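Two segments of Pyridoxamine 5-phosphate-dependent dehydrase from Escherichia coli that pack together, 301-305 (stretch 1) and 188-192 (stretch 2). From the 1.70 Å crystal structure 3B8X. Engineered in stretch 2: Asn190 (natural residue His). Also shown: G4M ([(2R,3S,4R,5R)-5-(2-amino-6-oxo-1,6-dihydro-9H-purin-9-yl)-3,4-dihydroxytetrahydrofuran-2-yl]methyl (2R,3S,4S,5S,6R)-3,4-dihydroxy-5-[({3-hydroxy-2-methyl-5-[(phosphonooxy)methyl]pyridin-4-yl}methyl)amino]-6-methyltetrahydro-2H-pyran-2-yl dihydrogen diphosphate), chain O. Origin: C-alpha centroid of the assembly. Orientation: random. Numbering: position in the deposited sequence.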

# COMPACT_ATOMS: atom_id res chain seq x y z
N SER B 301 -10.63 -26.34 -10.25
CA SER B 301 -9.96 -25.64 -9.17
C SER B 301 -8.45 -25.59 -9.36
O SER B 301 -7.85 -26.46 -9.99
CB SER B 301 -10.32 -26.36 -7.86
OG SER B 301 -9.62 -25.87 -6.73
N SER B 302 -7.80 -24.54 -8.83
CA SER B 302 -6.34 -24.48 -8.92
C SER B 302 -5.76 -24.96 -7.59
O SER B 302 -4.55 -24.91 -7.38
CB SER B 302 -5.79 -23.08 -9.31
OG SER B 302 -6.31 -22.04 -8.48
N TRP B 303 -6.62 -25.44 -6.70
CA TRP B 303 -6.18 -26.09 -5.45
C TRP B 303 -5.05 -25.38 -4.73
O TRP B 303 -3.92 -25.88 -4.68
CB TRP B 303 -5.75 -27.55 -5.77
CG TRP B 303 -6.91 -28.39 -6.23
CD1 TRP B 303 -7.27 -28.69 -7.53
CD2 TRP B 303 -7.94 -28.95 -5.40
NE1 TRP B 303 -8.45 -29.41 -7.55
CE2 TRP B 303 -8.89 -29.57 -6.26
CE3 TRP B 303 -8.15 -28.99 -4.00
CZ2 TRP B 303 -10.01 -30.25 -5.76
CZ3 TRP B 303 -9.28 -29.69 -3.50
CH2 TRP B 303 -10.18 -30.32 -4.39
N PHE B 304 -5.38 -24.28 -4.07
CA PHE B 304 -4.37 -23.48 -3.40
C PHE B 304 -3.77 -24.27 -2.24
O PHE B 304 -2.57 -24.21 -1.95
CB PHE B 304 -5.06 -22.20 -2.92
CG PHE B 304 -4.22 -21.34 -2.03
CD1 PHE B 304 -3.44 -20.32 -2.57
CD2 PHE B 304 -4.28 -21.53 -0.66
CE1 PHE B 304 -2.68 -19.51 -1.73
CE2 PHE B 304 -3.52 -20.76 0.20
CZ PHE B 304 -2.71 -19.73 -0.33
N GLY B 305 -4.65 -25.00 -1.56
CA GLY B 305 -4.28 -25.84 -0.43
C GLY B 305 -5.33 -26.92 -0.27
O GLY B 305 -6.31 -26.95 -0.99
OP3 G4M O . -1.31 -11.43 0.77
PL G4M O . -1.87 -10.40 -0.30
OP1 G4M O . -1.95 -8.88 0.26
OP2 G4M O . -0.93 -10.44 -1.61
OP4 G4M O . -3.33 -10.93 -0.81
C5B G4M O . -4.26 -10.64 0.19
C5L G4M O . -5.40 -11.57 0.00
C6L G4M O . -6.59 -11.09 -0.54
N1L G4M O . -7.62 -11.90 -0.65
C2L G4M O . -7.61 -13.16 -0.28
C2A G4M O . -8.86 -14.00 -0.38
C3L G4M O . -6.46 -13.75 0.23
O3L G4M O . -6.52 -15.03 0.66
C4L G4M O . -5.29 -12.93 0.35
C4A G4M O . -4.09 -13.42 0.87
N4A G4M O . -4.04 -14.63 1.35
C4G G4M O . -2.80 -15.16 1.77
C5G G4M O . -2.96 -16.12 2.93
C6G G4M O . -4.04 -17.16 2.61
O5G G4M O . -1.70 -16.78 2.94
C3G G4M O . -1.84 -14.05 2.25
O3G G4M O . -0.87 -13.86 1.23
C2G G4M O . -1.11 -14.51 3.54
O2G G4M O . 0.04 -13.71 3.82
C1G G4M O . -0.66 -15.95 3.42
O1G G4M O . -0.46 -16.41 4.75
P2 G4M O . 0.75 -17.39 5.06
O3P G4M O . 0.78 -18.59 3.97
O4P G4M O . 0.46 -18.10 6.48
OPP G4M O . 2.03 -16.41 4.99
P G4M O . 3.38 -17.08 5.55
O1P G4M O . 3.39 -17.74 7.02
O2P G4M O . 4.34 -15.81 5.53
O5' G4M O . 4.03 -17.98 4.41
C5' G4M O . 3.59 -19.32 4.51
C4' G4M O . 4.82 -20.20 4.49
O4' G4M O . 5.76 -19.70 3.49
C3' G4M O . 5.55 -20.13 5.85
O3' G4M O . 6.16 -21.40 6.05
C2' G4M O . 6.60 -19.01 5.63
O2' G4M O . 7.73 -19.28 6.47
C1' G4M O . 6.97 -19.28 4.18
N9 G4M O . 7.53 -18.08 3.54
C8 G4M O . 6.86 -16.93 3.29
N7 G4M O . 7.68 -16.11 2.67
C4 G4M O . 8.80 -17.98 3.03
C5 G4M O . 8.91 -16.70 2.46
C6 G4M O . 10.15 -16.31 1.83
O6 G4M O . 10.33 -15.23 1.31
N3 G4M O . 9.84 -18.82 3.00
C2 G4M O . 10.98 -18.44 2.44
N1 G4M O . 11.15 -17.21 1.85
N2 G4M O . 12.03 -19.30 2.44
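Stretch 2 (188-192) YSNHI

Stretch 2 and residues Ser301 to Phe304 of stretch 1 are irregular loop. The two stretches run in roughly opposite directions. Stretch 2 meets stretch 1 through Ser189, Asn190 and His191. The backbones stay apart: the nearest CA atoms, those of Phe304 and His191, are 7.0 Å from each other. Side chains and one water fill the gap.

His191 makes the main polar link. Its backbone is near helical values (-58/-42), and its CA-to-CB bond points sideways to stretch 1. With chi1 at -74° (m) and chi2 at 90°, the ring nevertheless reaches stretch 1. His191 NE2 donates a hydrogen bond to Ser302 O, 3.1 Å away at an angle of 162°. The acceptor lies near the ring plane, where the N-H bond points. Ser302 has chi1 at 52° (p), which places its OG 3.2 Å from His191 NE2 as well.

Phe304 gives stretch 1 its largest covered area in the contact (76 Å²). Its CA-to-CB bond points sideways, but with chi1 at 171° (t) the end of the ring comes nearer and sits against Ser189 and Asn190. CE1 of Phe304 lies 3.6 Å from Ser189 O and 3.2 Å from Asn190 OD1, which approaches the ring edge. The Phe304 and His191 rings are oblique, with planes at 59° and centroids 6.0 Å apart. Phe304 CB is 3.9 Å from His191 CE1.

Asn190 is engineered; the natural residue is His. Its chi1 of -136° lies between wells. In this conformation Asn190 OD1 accepts a hydrogen bond from His191 N at 2.9 Å.

Ser189 has chi1 at 56° (p), and its OG donates to G4M O3P at 3.0 Å. Its carbonyl oxygen is linked to stretch 1 through a water, which donates to Ser189 O at 2.8 Å and to Phe304 O at 2.9 Å. Tyr188 and Ile192 do not touch stretch 1. Tyr188 instead lays one ring face against G4M, with CE2 3.1 Å from C4 of the ligand.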

# COMPACT_ATOMS: atom_id res chain seq x y z
N TYR B 188 4.50 -14.93 -1.75
CA TYR B 188 5.32 -16.16 -1.72
C TYR B 188 4.56 -17.47 -1.64
O TYR B 188 4.89 -18.41 -2.33
CB TYR B 188 6.20 -16.12 -0.47
CG TYR B 188 7.10 -17.32 -0.35
CD1 TYR B 188 8.31 -17.36 -1.03
CD2 TYR B 188 6.74 -18.41 0.44
CE1 TYR B 188 9.16 -18.45 -0.90
CE2 TYR B 188 7.60 -19.52 0.56
CZ TYR B 188 8.80 -19.51 -0.10
OH TYR B 188 9.62 -20.61 -0.09
N SER B 189 3.57 -17.56 -0.76
CA SER B 189 2.87 -18.82 -0.58
C SER B 189 1.73 -19.07 -1.56
O SER B 189 0.92 -19.98 -1.36
CB SER B 189 2.36 -18.94 0.87
OG SER B 189 1.52 -17.84 1.21
N ASN B 190 1.70 -18.29 -2.65
CA ASN B 190 0.62 -18.33 -3.61
C ASN B 190 0.96 -19.11 -4.88
O ASN B 190 1.96 -19.77 -4.94
CB ASN B 190 0.21 -16.92 -3.97
CG ASN B 190 -1.24 -16.76 -4.00
OD1 ASN B 190 -1.95 -17.71 -4.32
ND2 ASN B 190 -1.72 -15.60 -3.63
N HIS B 191 0.07 -19.06 -5.88
CA HIS B 191 0.29 -19.77 -7.13
C HIS B 191 1.58 -19.37 -7.82
O HIS B 191 2.27 -20.20 -8.36
CB HIS B 191 -0.92 -19.63 -8.07
CG HIS B 191 -2.06 -20.46 -7.62
ND1 HIS B 191 -3.03 -19.99 -6.75
CD2 HIS B 191 -2.30 -21.79 -7.77
CE1 HIS B 191 -3.86 -20.97 -6.46
NE2 HIS B 191 -3.42 -22.08 -7.03
N ILE B 192 1.86 -18.08 -7.83
CA ILE B 192 3.12 -17.53 -8.38
C ILE B 192 3.62 -16.57 -7.31
O ILE B 192 2.83 -16.14 -6.46
CB ILE B 192 2.98 -16.80 -9.76
CG1 ILE B 192 2.15 -15.51 -9.65
CG2 ILE B 192 2.46 -17.77 -10.78
CD1 ILE B 192 2.20 -14.63 -10.95
O HOH W 1 -0.42 -22.32 -2.21